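Local coordinates for 5' nucleotidase family protein (Staphylococcus aureus subsp. aureus, PDB 4Q7F) that belongs to the 5'-nucleotidase family, coupling a calcineurin-like phosphoesterase domain that binds manganese and magnesium ions to a family-specific C-terminal domain, at residues A[344-349]-A[515-521]; A[355-361]-A[470-474]; A[260-264]-A[286-291]; A[18-24]-A[272-278]. The contacts are given in a common frame with arbitrary orientation. Where two conformers were deposited one is given. Residue numbers count along the deposited sequence, not the author numbering.

Contact 1 (A[344-349]-A[515-521]); sequences TNFMNY and MRIPQVV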
loop_
_atom_site.group_PDB
_atom_site.type_symbol
_atom_site.label_atom_id
_atom_site.label_comp_id
_atom_site.label_asym_id
_atom_site.label_seq_id
_atom_site.Cartn_x
_atom_site.Cartn_y
_atom_site.Cartn_z
ATOM N N THR A 344 21.309 -7.075 -1.877
ATOM C CA THR A 344 20.913 -6.725 -0.501
ATOM C C THR A 344 22.136 -6.209 0.268
ATOM O O THR A 344 22.033 -5.291 1.112
ATOM C CB THR A 344 20.259 -7.895 0.244
ATOM O OG1 THR A 344 21.156 -9.016 0.296
ATOM C CG2 THR A 344 18.993 -8.281 -0.450
ATOM N N ASN A 345 23.291 -6.794 -0.031
ATOM C CA ASN A 345 24.536 -6.360 0.554
ATOM C C ASN A 345 24.791 -4.915 0.156
ATOM O O ASN A 345 25.137 -4.093 0.988
ATOM C CB ASN A 345 25.690 -7.199 0.076
ATOM C CG ASN A 345 26.968 -6.818 0.754
ATOM O OD1 ASN A 345 27.098 -6.973 1.968
ATOM N ND2 ASN A 345 27.920 -6.302 -0.014
ATOM N N PHE A 346 24.583 -4.622 -1.122
ATOM C CA PHE A 346 24.742 -3.279 -1.647
ATOM C C PHE A 346 23.824 -2.263 -0.971
ATOM O O PHE A 346 24.277 -1.184 -0.609
ATOM C CB PHE A 346 24.495 -3.283 -3.147
ATOM C CG PHE A 346 24.091 -1.954 -3.703
ATOM C CD1 PHE A 346 25.015 -0.949 -3.876
ATOM C CD2 PHE A 346 22.781 -1.721 -4.063
ATOM C CE1 PHE A 346 24.631 0.276 -4.390
ATOM C CE2 PHE A 346 22.390 -0.503 -4.584
ATOM C CZ PHE A 346 23.321 0.500 -4.749
HETATM N N MSE A 347 22.538 -2.590 -0.832
HETATM C CA MSE A 347 21.578 -1.663 -0.236
HETATM C C MSE A 347 21.960 -1.393 1.189
HETATM O O MSE A 347 22.009 -0.245 1.603
HETATM C CB MSE A 347 20.137 -2.172 -0.319
HETATM C CG MSE A 347 19.590 -2.077 -1.753
HETATM SE SE MSE A 347 17.630 -2.254 -1.741
HETATM C CE MSE A 347 17.524 -4.155 -1.225
ATOM N N ASN A 348 22.213 -2.445 1.959
ATOM C CA ASN A 348 22.632 -2.270 3.349
ATOM C C ASN A 348 23.939 -1.467 3.490
ATOM O O ASN A 348 24.052 -0.626 4.373
ATOM C CB ASN A 348 22.707 -3.612 4.065
ATOM C CG ASN A 348 21.352 -4.058 4.585
ATOM O OD1 ASN A 348 20.764 -3.402 5.460
ATOM N ND2 ASN A 348 20.863 -5.183 4.090
ATOM N N TYR A 349 24.895 -1.699 2.595
ATOM C CA TYR A 349 26.125 -0.957 2.622
ATOM C C TYR A 349 25.852 0.529 2.390
ATOM O O TYR A 349 26.399 1.372 3.103
ATOM C CB TYR A 349 27.146 -1.483 1.619
ATOM C CG TYR A 349 28.445 -0.703 1.706
ATOM C CD1 TYR A 349 29.302 -0.870 2.787
ATOM C CD2 TYR A 349 28.796 0.222 0.729
ATOM C CE1 TYR A 349 30.474 -0.146 2.887
ATOM C CE2 TYR A 349 29.971 0.949 0.822
ATOM C CZ TYR A 349 30.806 0.753 1.898
ATOM O OH TYR A 349 31.971 1.472 1.996
HETATM N N MSE A 515 32.752 0.861 -7.279
HETATM C CA MSE A 515 31.793 -0.054 -6.655
HETATM C C MSE A 515 32.442 -1.224 -5.976
HETATM O O MSE A 515 32.090 -2.378 -6.232
HETATM C CB MSE A 515 30.801 -0.562 -7.705
HETATM C CG MSE A 515 29.910 0.556 -8.238
HETATM SE SE MSE A 515 28.628 1.166 -6.855
HETATM C CE MSE A 515 27.693 -0.543 -6.540
ATOM N N ARG A 516 33.408 -0.940 -5.110
ATOM C CA ARG A 516 34.062 -1.986 -4.337
ATOM C C ARG A 516 33.285 -2.044 -3.028
ATOM O O ARG A 516 33.569 -1.301 -2.093
ATOM C CB ARG A 516 35.530 -1.657 -4.111
ATOM C CG ARG A 516 36.301 -1.438 -5.404
ATOM C CD ARG A 516 37.797 -1.391 -5.153
ATOM N NE ARG A 516 38.273 -2.661 -4.602
ATOM C CZ ARG A 516 39.530 -2.909 -4.241
ATOM N NH1 ARG A 516 39.850 -4.100 -3.745
ATOM N NH2 ARG A 516 40.465 -1.976 -4.366
ATOM N N ILE A 517 32.290 -2.925 -2.982
ATOM C CA ILE A 517 31.394 -3.029 -1.831
ATOM C C ILE A 517 31.861 -4.073 -0.817
ATOM O O ILE A 517 32.026 -5.233 -1.169
ATOM C CB ILE A 517 29.959 -3.404 -2.288
ATOM C CG1 ILE A 517 29.515 -2.553 -3.495
ATOM C CG2 ILE A 517 28.974 -3.282 -1.135
ATOM C CD1 ILE A 517 29.652 -1.057 -3.300
ATOM N N PRO A 518 32.097 -3.662 0.442
ATOM C CA PRO A 518 32.496 -4.662 1.436
ATOM C C PRO A 518 31.319 -5.549 1.826
ATOM O O PRO A 518 30.158 -5.159 1.632
ATOM C CB PRO A 518 32.962 -3.823 2.630
ATOM C CG PRO A 518 32.374 -2.488 2.440
ATOM C CD PRO A 518 32.237 -2.290 0.954
ATOM N N GLN A 519 31.608 -6.722 2.379
ATOM C CA GLN A 519 30.553 -7.640 2.759
ATOM C C GLN A 519 30.008 -7.286 4.142
ATOM O O GLN A 519 30.638 -7.562 5.159
ATOM C CB GLN A 519 31.034 -9.096 2.723
ATOM C CG GLN A 519 29.879 -10.102 2.736
ATOM C CD GLN A 519 28.998 -10.006 1.483
ATOM O OE1 GLN A 519 29.490 -9.735 0.374
ATOM N NE2 GLN A 519 27.695 -10.241 1.652
ATOM N N VAL A 520 28.835 -6.675 4.162
ATOM C CA VAL A 520 28.175 -6.280 5.410
ATOM C C VAL A 520 26.980 -7.174 5.768
ATOM O O VAL A 520 26.521 -7.158 6.908
ATOM C CB VAL A 520 27.739 -4.804 5.377
ATOM C CG1 VAL A 520 28.962 -3.907 5.223
ATOM C CG2 VAL A 520 26.717 -4.547 4.268
ATOM N N VAL A 521 26.513 -7.967 4.803
ATOM C CA VAL A 521 25.395 -8.906 5.006
ATOM C C VAL A 521 26.014 -10.285 5.077
ATOM O O VAL A 521 26.677 -10.741 4.139
ATOM C CB VAL A 521 24.328 -8.817 3.905
ATOM C CG1 VAL A 521 23.183 -9.789 4.179
ATOM C CG2 VAL A 521 23.775 -7.409 3.819
#
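Asn345, on helix 342-355, is the polar centre of this contact. Its amide serves as both acceptor and donor to the irregular segment 515-521: OD1 accepts from Val520 N (2.8 Å) and Val521 N (3.1 Å), while ND2 donates to Pro518 O (3.0 Å). A carboxamide suits the place, since its tip carries an acceptor and a donor side by side. Tyr349, one turn further along the helix, supplies the flat apolar surface. Pro518 CD lies over one face of its ring in a CH-pi contact, 3.6 Å from the ring centroid, and Val520 CG1 meets the ring edge, 3.9 Å from CD1. Ile517 fills the space between the two, with CG2 at 3.4 Å from Asn345 ND2 and 3.8 Å from Tyr349 CB; it also leans on Phe508 of helix 501-511. Because the loop lacks regular secondary structure over this run, its backbone groups need partners from elsewhere, and one helical asparagine meets three of them, which probably helps hold the path of the chain just before strand 522-526.

Contact 2 (A[355-361]-A[470-474]); sequences SDADVAC and YTICV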
loop_
_atom_site.group_PDB
_atom_site.type_symbol
_atom_site.label_atom_id
_atom_site.label_comp_id
_atom_site.label_asym_id
_atom_site.label_seq_id
_atom_site.Cartn_x
_atom_site.Cartn_y
_atom_site.Cartn_z
ATOM N N SER A 355 24.512 6.564 7.027
ATOM C CA SER A 355 24.070 6.772 8.413
ATOM C C SER A 355 25.094 6.628 9.527
ATOM O O SER A 355 24.898 7.173 10.632
ATOM C CB SER A 355 22.946 5.762 8.701
ATOM O OG SER A 355 23.472 4.450 8.851
ATOM N N ASP A 356 26.167 5.894 9.235
ATOM C CA ASP A 356 27.237 5.602 10.194
ATOM C C ASP A 356 26.739 4.789 11.390
ATOM O O ASP A 356 27.367 4.787 12.441
ATOM C CB ASP A 356 27.954 6.885 10.654
ATOM C CG ASP A 356 28.686 7.589 9.514
ATOM O OD1 ASP A 356 28.884 6.980 8.432
ATOM O OD2 ASP A 356 29.073 8.755 9.707
ATOM N N ALA A 357 25.622 4.086 11.222
ATOM C CA ALA A 357 25.070 3.245 12.301
ATOM C C ALA A 357 25.833 1.948 12.426
ATOM O O ALA A 357 26.576 1.571 11.521
ATOM C CB ALA A 357 23.611 2.931 12.049
ATOM N N ASP A 358 25.629 1.245 13.535
ATOM C CA ASP A 358 26.272 -0.054 13.706
ATOM C C ASP A 358 25.608 -1.090 12.811
ATOM O O ASP A 358 26.266 -2.008 12.318
ATOM C CB ASP A 358 26.129 -0.571 15.144
ATOM C CG ASP A 358 26.681 0.392 16.186
ATOM O OD1 ASP A 358 27.760 0.999 15.967
ATOM O OD2 ASP A 358 26.023 0.528 17.241
ATOM N N VAL A 359 24.290 -0.939 12.623
ATOM C CA VAL A 359 23.499 -1.891 11.899
ATOM C C VAL A 359 22.514 -1.145 10.990
ATOM O O VAL A 359 22.143 0.006 11.262
ATOM C CB VAL A 359 22.723 -2.788 12.889
ATOM C CG1 VAL A 359 21.818 -3.778 12.172
ATOM C CG2 VAL A 359 23.706 -3.522 13.812
ATOM N N ALA A 360 22.181 -1.780 9.883
ATOM C CA ALA A 360 21.178 -1.251 8.954
ATOM C C ALA A 360 20.294 -2.405 8.506
ATOM O O ALA A 360 20.629 -3.576 8.728
ATOM C CB ALA A 360 21.831 -0.580 7.770
ATOM N N CYS A 361 19.149 -2.085 7.913
ATOM C CA CYS A 361 18.282 -3.106 7.386
ATOM C C CYS A 361 17.376 -2.521 6.325
ATOM O O CYS A 361 17.166 -1.307 6.288
ATOM C CB CYS A 361 17.444 -3.752 8.464
ATOM S SG CYS A 361 16.183 -2.673 9.180
ATOM N N TYR A 470 23.188 0.031 20.840
ATOM C CA TYR A 470 23.692 0.005 19.454
ATOM C C TYR A 470 22.828 0.917 18.646
ATOM O O TYR A 470 21.784 1.334 19.124
ATOM C CB TYR A 470 23.612 -1.403 18.858
ATOM C CG TYR A 470 24.384 -2.453 19.616
ATOM C CD1 TYR A 470 25.722 -2.701 19.340
ATOM C CD2 TYR A 470 23.776 -3.199 20.613
ATOM C CE1 TYR A 470 26.438 -3.670 20.047
ATOM C CE2 TYR A 470 24.491 -4.157 21.337
ATOM C CZ TYR A 470 25.811 -4.397 21.032
ATOM O OH TYR A 470 26.522 -5.357 21.733
ATOM N N THR A 471 23.269 1.238 17.438
ATOM C CA THR A 471 22.485 2.068 16.529
ATOM C C THR A 471 22.112 1.305 15.266
ATOM O O THR A 471 22.913 0.542 14.717
ATOM C CB THR A 471 23.197 3.376 16.120
ATOM O OG1 THR A 471 24.498 3.097 15.594
ATOM C CG2 THR A 471 23.319 4.276 17.307
ATOM N N ILE A 472 20.890 1.558 14.785
ATOM C CA ILE A 472 20.404 0.893 13.611
ATOM C C ILE A 472 19.713 1.880 12.683
ATOM O O ILE A 472 18.953 2.738 13.116
ATOM C CB ILE A 472 19.488 -0.312 13.974
ATOM C CG1 ILE A 472 19.080 -1.088 12.728
ATOM C CG2 ILE A 472 18.254 0.136 14.751
ATOM C CD1 ILE A 472 18.374 -2.400 13.038
ATOM N N CYS A 473 20.065 1.789 11.416
ATOM C CA CYS A 473 19.415 2.596 10.370
ATOM C C CYS A 473 18.224 1.809 9.846
ATOM O O CYS A 473 18.379 0.678 9.321
ATOM C CB CYS A 473 20.388 2.864 9.227
ATOM S SG CYS A 473 19.726 3.969 7.983
ATOM N N VAL A 474 17.027 2.376 10.006
ATOM C CA VAL A 474 15.813 1.767 9.504
ATOM C C VAL A 474 15.068 2.810 8.678
ATOM O O VAL A 474 15.379 4.013 8.739
ATOM C CB VAL A 474 14.912 1.241 10.632
ATOM C CG1 VAL A 474 15.726 0.353 11.568
ATOM C CG2 VAL A 474 14.272 2.386 11.413
HETATM O O HOH W 1 25.834 5.368 15.168
#
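Strands 359-361 and 470-474 run parallel, their axes 4.4 Å apart at closest and 23° from alignment. Val359 bridges Ile472 and Ala360 bridges Cys473, each pair with CA atoms 4.5 Å apart. The hydrogen bonds step from one strand to the other as parallel pairing requires: Val359 N to Thr471 O (2.9 Å), Cys473 N to Val359 O (2.7 Å) and Cys361 N to Cys473 O (3.2 Å). Before the strand begins, side chains take over from the backbone. Asp358 OD2 accepts from Thr471 N at 2.9 Å, and Thr471 OG1 accepts from Asp358 N at 3.0 Å, a reciprocal pair that suits two short polar residues. A water links Thr471 OG1 (2.7 Å) to Asp356 O (3.2 Å).

This pair forms the parallel part of the mixed sheet in the C-terminal domain, with strand 435-438 beside 359-363 and strand 390-396 beside 469-475. Helix 342-355 leads in through an ST turn, Ser355 OG accepting from Ala357 N at 3.2 Å; the same hydroxyl also bonds Leu351 O. Asp356, with positive phi, leaves the helix. Small residues then let the helix lie close: Ala360 CB is 4.0 Å from Cys473 CB and packs under Leu351 and Leu352. On the opposite face, branched Val359 and Ile472 meet at 3.8 Å (CG1 to CD1), and Tyr437 of strand 435-438 touches Ile472.

Contact 3 (A[260-264]-A[286-291]); sequences AVIQP and VESCEL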
loop_
_atom_site.group_PDB
_atom_site.type_symbol
_atom_site.label_atom_id
_atom_site.label_comp_id
_atom_site.label_asym_id
_atom_site.label_seq_id
_atom_site.Cartn_x
_atom_site.Cartn_y
_atom_site.Cartn_z
ATOM N N ALA A 260 -24.079 -6.528 0.172
ATOM C CA ALA A 260 -23.196 -6.771 -0.956
ATOM C C ALA A 260 -21.802 -6.305 -0.517
ATOM O O ALA A 260 -21.623 -5.135 -0.133
ATOM C CB ALA A 260 -23.649 -6.006 -2.194
ATOM N N VAL A 261 -20.825 -7.218 -0.561
ATOM C CA VAL A 261 -19.443 -6.928 -0.146
ATOM C C VAL A 261 -18.486 -6.964 -1.340
ATOM O O VAL A 261 -18.452 -7.944 -2.102
ATOM C CB VAL A 261 -18.959 -7.936 0.901
ATOM C CG1 VAL A 261 -17.582 -7.543 1.413
ATOM C CG2 VAL A 261 -19.976 -8.054 2.031
ATOM N N ILE A 262 -17.704 -5.893 -1.479
ATOM C CA ILE A 262 -16.757 -5.729 -2.562
ATOM C C ILE A 262 -15.354 -5.277 -2.148
ATOM O O ILE A 262 -15.183 -4.394 -1.278
ATOM C CB ILE A 262 -17.236 -4.607 -3.506
ATOM C CG1 ILE A 262 -18.471 -5.034 -4.288
ATOM C CG2 ILE A 262 -16.124 -4.206 -4.474
ATOM C CD1 ILE A 262 -18.195 -5.976 -5.447
ATOM N N GLN A 263 -14.355 -5.885 -2.785
ATOM C CA GLN A 263 -12.964 -5.447 -2.669
ATOM C C GLN A 263 -12.455 -5.647 -4.096
ATOM O O GLN A 263 -12.404 -6.784 -4.599
ATOM C CB GLN A 263 -12.130 -6.190 -1.614
ATOM C CG GLN A 263 -10.862 -5.370 -1.322
ATOM C CD GLN A 263 -10.081 -5.790 -0.101
ATOM O OE1 GLN A 263 -8.863 -5.953 -0.165
ATOM N NE2 GLN A 263 -10.763 -5.936 1.024
ATOM N N PRO A 264 -12.143 -4.538 -4.787
ATOM C CA PRO A 264 -11.785 -4.623 -6.174
ATOM C C PRO A 264 -10.301 -4.633 -6.515
ATOM O O PRO A 264 -9.873 -3.931 -7.436
ATOM C CB PRO A 264 -12.481 -3.398 -6.752
ATOM C CG PRO A 264 -12.440 -2.401 -5.656
ATOM C CD PRO A 264 -12.283 -3.135 -4.364
ATOM N N VAL A 286 -30.463 -5.608 -3.345
ATOM C CA VAL A 286 -29.288 -6.018 -4.070
ATOM C C VAL A 286 -29.670 -7.040 -5.126
ATOM O O VAL A 286 -30.256 -8.075 -4.818
ATOM C CB VAL A 286 -28.234 -6.664 -3.139
ATOM C CG1 VAL A 286 -27.051 -7.161 -3.954
ATOM C CG2 VAL A 286 -27.777 -5.690 -2.065
ATOM N N GLU A 287 -29.325 -6.743 -6.371
ATOM C CA GLU A 287 -29.578 -7.650 -7.467
ATOM C C GLU A 287 -28.322 -8.453 -7.738
ATOM O O GLU A 287 -28.370 -9.669 -7.808
ATOM C CB GLU A 287 -30.004 -6.871 -8.711
ATOM C CG GLU A 287 -30.045 -7.683 -9.991
ATOM C CD GLU A 287 -30.639 -6.909 -11.157
ATOM O OE1 GLU A 287 -31.789 -6.445 -11.036
ATOM O OE2 GLU A 287 -29.973 -6.802 -12.207
ATOM N N SER A 288 -27.193 -7.767 -7.873
ATOM C CA SER A 288 -25.922 -8.425 -8.157
ATOM C C SER A 288 -24.736 -7.704 -7.515
ATOM O O SER A 288 -24.792 -6.508 -7.224
ATOM C CB SER A 288 -25.707 -8.508 -9.676
ATOM O OG SER A 288 -25.602 -7.216 -10.238
ATOM N N CYS A 289 -23.657 -8.456 -7.318
ATOM C CA CYS A 289 -22.425 -7.952 -6.720
ATOM C C CYS A 289 -21.257 -8.793 -7.261
ATOM O O CYS A 289 -21.109 -9.974 -6.900
ATOM C CB CYS A 289 -22.526 -8.062 -5.204
ATOM S SG CYS A 289 -20.977 -7.780 -4.336
ATOM N N GLU A 290 -20.420 -8.191 -8.110
ATOM C CA GLU A 290 -19.356 -8.946 -8.749
ATOM C C GLU A 290 -18.194 -8.074 -9.149
ATOM O O GLU A 290 -18.248 -6.851 -9.002
ATOM C CB GLU A 290 -19.929 -9.636 -9.986
ATOM C CG GLU A 290 -20.340 -8.696 -11.110
ATOM C CD GLU A 290 -21.368 -9.310 -12.052
ATOM O OE1 GLU A 290 -22.554 -9.431 -11.657
ATOM O OE2 GLU A 290 -20.999 -9.631 -13.205
ATOM N N LEU A 291 -17.129 -8.712 -9.629
ATOM C CA LEU A 291 -15.970 -7.997 -10.129
ATOM C C LEU A 291 -15.988 -8.198 -11.604
ATOM O O LEU A 291 -16.170 -9.304 -12.066
ATOM C CB LEU A 291 -14.648 -8.553 -9.584
ATOM C CG LEU A 291 -14.432 -8.521 -8.075
ATOM C CD1 LEU A 291 -13.034 -9.077 -7.754
ATOM C CD2 LEU A 291 -14.612 -7.123 -7.494
#
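This is a contact between two layers, in which strands of different beta sheets pack mainly through side chains with no hydrogen bond between them. It belongs to the sandwich of two mixed sheets at the heart of the calcineurin-like phosphoesterase fold. Segments 260-264 and 286-291 run in nearly the same direction, 18° apart, and their axes approach to 7.1 Å.

Such a close approach suits small side chains. Ala260 and Cys289 point at each other, with CB atoms 3.8 Å apart, and Ala260 CB also reaches Val286 CG1 at 4.0 Å. Cys289 SG lies 3.4 Å from Val261 O and 3.5 Å from Ile262 CD1, its slim, polarisable sulfur fitting beside both carbonyl and methyl. Further along, Leu291 bends its long side chain across the gap, so that CD2 sits 3.7 Å from Gln263 O, 4.0 Å from Pro264 CA and 4.3 Å from Ile262 CD1. Gln263 itself points away from segment 286-291, and its amide bonds Arg250 N and Thr245 OG1.

Strand 284-293 is an outermost strand of its sheet, and a classic beta bulge, with Glu287 and Ser288 both facing Val275, interrupts its pairing with strand 270-278. Strand 259-264 lies in the other sheet between 242-244 and 251-256, and Val274 of strand 270-278 packs on both Ala260 and Ile262.

Contact 4 (A[18-24]-A[272-278]); sequences SNIAFYV and GRVVLST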
loop_
_atom_site.group_PDB
_atom_site.type_symbol
_atom_site.label_atom_id
_atom_site.label_comp_id
_atom_site.label_asym_id
_atom_site.label_seq_id
_atom_site.Cartn_x
_atom_site.Cartn_y
_atom_site.Cartn_z
ATOM N N SER A 18 -36.894 -0.546 -11.796
ATOM C CA SER A 18 -35.782 0.402 -12.080
ATOM C C SER A 18 -34.523 -0.036 -11.333
ATOM O O SER A 18 -34.599 -0.795 -10.362
ATOM C CB SER A 18 -36.181 1.812 -11.689
ATOM O OG SER A 18 -36.654 1.826 -10.357
ATOM N N ASN A 19 -33.367 0.444 -11.765
ATOM C CA ASN A 19 -32.133 -0.001 -11.134
ATOM C C ASN A 19 -31.031 1.049 -11.070
ATOM O O ASN A 19 -31.160 2.143 -11.626
ATOM C CB ASN A 19 -31.649 -1.254 -11.853
ATOM C CG ASN A 19 -31.297 -0.998 -13.304
ATOM O OD1 ASN A 19 -30.814 0.075 -13.664
ATOM N ND2 ASN A 19 -31.484 -2.006 -14.135
ATOM N N ILE A 20 -29.943 0.689 -10.391
ATOM C CA ILE A 20 -28.832 1.585 -10.226
ATOM C C ILE A 20 -27.586 0.784 -9.985
ATOM O O ILE A 20 -27.558 -0.139 -9.146
ATOM C CB ILE A 20 -29.081 2.587 -9.074
ATOM C CG1 ILE A 20 -27.865 3.512 -8.888
ATOM C CG2 ILE A 20 -29.438 1.849 -7.785
ATOM C CD1 ILE A 20 -28.026 4.521 -7.774
ATOM N N ALA A 21 -26.544 1.126 -10.727
ATOM C CA ALA A 21 -25.289 0.413 -10.586
ATOM C C ALA A 21 -24.219 1.264 -9.960
ATOM O O ALA A 21 -24.070 2.450 -10.287
ATOM C CB ALA A 21 -24.818 -0.107 -11.942
ATOM N N PHE A 22 -23.465 0.622 -9.063
ATOM C CA PHE A 22 -22.344 1.219 -8.386
ATOM C C PHE A 22 -21.069 0.568 -8.858
ATOM O O PHE A 22 -20.910 -0.630 -8.735
ATOM C CB PHE A 22 -22.463 1.027 -6.874
ATOM C CG PHE A 22 -23.559 1.825 -6.245
ATOM C CD1 PHE A 22 -24.834 1.306 -6.134
ATOM C CD2 PHE A 22 -23.307 3.097 -5.739
ATOM C CE1 PHE A 22 -25.841 2.035 -5.531
ATOM C CE2 PHE A 22 -24.306 3.829 -5.139
ATOM C CZ PHE A 22 -25.580 3.306 -5.042
ATOM N N TYR A 23 -20.180 1.375 -9.424
ATOM C CA TYR A 23 -18.881 0.923 -9.905
ATOM C C TYR A 23 -17.777 1.484 -9.029
ATOM O O TYR A 23 -17.735 2.695 -8.743
ATOM C CB TYR A 23 -18.635 1.445 -11.321
ATOM C CG TYR A 23 -19.563 0.883 -12.326
ATOM C CD1 TYR A 23 -19.274 -0.333 -12.944
ATOM C CD2 TYR A 23 -20.743 1.550 -12.679
ATOM C CE1 TYR A 23 -20.115 -0.876 -13.873
ATOM C CE2 TYR A 23 -21.591 1.023 -13.625
ATOM C CZ TYR A 23 -21.273 -0.191 -14.215
ATOM O OH TYR A 23 -22.091 -0.740 -15.127
ATOM N N VAL A 24 -16.838 0.634 -8.656
ATOM C CA VAL A 24 -15.770 1.086 -7.821
ATOM C C VAL A 24 -14.421 0.544 -8.243
ATOM O O VAL A 24 -14.303 -0.608 -8.640
ATOM C CB VAL A 24 -16.040 0.753 -6.319
ATOM C CG1 VAL A 24 -16.404 -0.712 -6.134
ATOM C CG2 VAL A 24 -14.833 1.125 -5.448
ATOM N N GLY A 272 -15.327 -3.255 -9.341
ATOM C CA GLY A 272 -16.433 -3.813 -8.571
ATOM C C GLY A 272 -17.722 -3.219 -9.095
ATOM O O GLY A 272 -17.771 -2.020 -9.375
ATOM N N ARG A 273 -18.749 -4.053 -9.258
ATOM C CA ARG A 273 -20.062 -3.571 -9.720
ATOM C C ARG A 273 -21.131 -4.151 -8.814
ATOM O O ARG A 273 -21.201 -5.362 -8.635
ATOM C CB ARG A 273 -20.359 -3.967 -11.157
ATOM C CG ARG A 273 -21.667 -3.380 -11.682
ATOM C CD ARG A 273 -21.999 -3.890 -13.069
ATOM N NE ARG A 273 -22.472 -5.284 -13.066
ATOM C CZ ARG A 273 -22.554 -6.054 -14.147
ATOM N NH1 ARG A 273 -22.187 -5.601 -15.339
ATOM N NH2 ARG A 273 -23.023 -7.289 -14.052
ATOM N N VAL A 274 -21.921 -3.273 -8.205
ATOM C CA VAL A 274 -23.026 -3.696 -7.374
ATOM C C VAL A 274 -24.255 -3.056 -7.964
ATOM O O VAL A 274 -24.270 -1.848 -8.168
ATOM C CB VAL A 274 -22.844 -3.257 -5.921
ATOM C CG1 VAL A 274 -24.082 -3.595 -5.104
ATOM C CG2 VAL A 274 -21.617 -3.946 -5.331
ATOM N N VAL A 275 -25.272 -3.868 -8.252
ATOM C CA VAL A 275 -26.502 -3.384 -8.822
ATOM C C VAL A 275 -27.637 -3.562 -7.835
ATOM O O VAL A 275 -27.792 -4.623 -7.199
ATOM C CB VAL A 275 -26.884 -4.135 -10.121
ATOM C CG1 VAL A 275 -28.171 -3.567 -10.712
ATOM C CG2 VAL A 275 -25.753 -4.073 -11.133
ATOM N N LEU A 276 -28.420 -2.505 -7.697
ATOM C CA LEU A 276 -29.593 -2.545 -6.867
ATOM C C LEU A 276 -30.780 -2.357 -7.803
ATOM O O LEU A 276 -30.669 -1.620 -8.792
ATOM C CB LEU A 276 -29.560 -1.437 -5.831
ATOM C CG LEU A 276 -28.408 -1.287 -4.864
ATOM C CD1 LEU A 276 -28.815 -0.221 -3.853
ATOM C CD2 LEU A 276 -28.023 -2.578 -4.147
ATOM N N SER A 277 -31.892 -3.054 -7.542
ATOM C CA SER A 277 -33.106 -2.909 -8.373
ATOM C C SER A 277 -34.368 -2.965 -7.515
ATOM O O SER A 277 -34.379 -3.566 -6.444
ATOM C CB SER A 277 -33.171 -3.947 -9.516
ATOM O OG SER A 277 -33.179 -5.283 -9.033
ATOM N N THR A 278 -35.425 -2.308 -7.985
ATOM C CA THR A 278 -36.678 -2.251 -7.242
ATOM C C THR A 278 -37.532 -3.513 -7.393
ATOM O O THR A 278 -37.459 -4.215 -8.392
ATOM C CB THR A 278 -37.522 -1.038 -7.676
ATOM O OG1 THR A 278 -37.744 -1.087 -9.087
ATOM C CG2 THR A 278 -36.811 0.255 -7.340
#
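Phe22 reaches diagonally along the sheet to Leu276, its CE1 4.1 Å from Leu276 CD1, while its own CB lies 4.4 Å from the CB of its cross-strand partner Val274. On the same face Ile20 CG2 meets Leu276 CB at 3.8 Å, giving the continuous greasy surface that a buried sheet needs. The strands are antiparallel, 163° apart, and are tied by regular paired bonds: Phe22 N to Val274 O is 2.7 Å, and Val274 N to Phe22 O 2.9 Å. Gly272 fits opposite Val24 because an ideal CB would come within 3.0 Å of Val24 CG1. At the other end Ser18 N donates to Thr278 OG1 (2.9 Å).

The second face is more polar. Tyr23 CE1 rests 3.6 Å from the Arg273 CD methylene, and both side chains turn to Asp58 of helix 48-59, Tyr23 by a hydrogen bond and Arg273 by a salt bridge. Ala21 keeps that side low next to Val275.

Strand 19-25 is flanked by 65-69 and strand 270-278 by 284-293, while the face carrying Phe22, Val274 and Leu276 packs on Ile242 of the partner sheet in the calcineurin-like sandwich.

Overall arrangement
The four contacts fall into two pairs on opposite sides of the chain's centre, with contact centres 47 to 54 Å apart between the pairs. Contacts 3 and 4, centres about 9 Å apart, share the metal-binding domain: Glu287 N lies 2.7 Å from Val275 O, a probable hydrogen bond. Contacts 1 and 2, centres about 14 Å apart, share the C-terminal domain through helix 342-355, Asn348 OD1 packing 3.2 Å from Cys361 CA. Ligand 3D1 is bound by residues of both domains. The side chain of Val474 in contact 2 is about 10 Å from it, and the pocket residue Asn475 is next in the chain, with Tyr477 two further on; the side chain of Gln263 in contact 3 is about 9 Å from each metal ion.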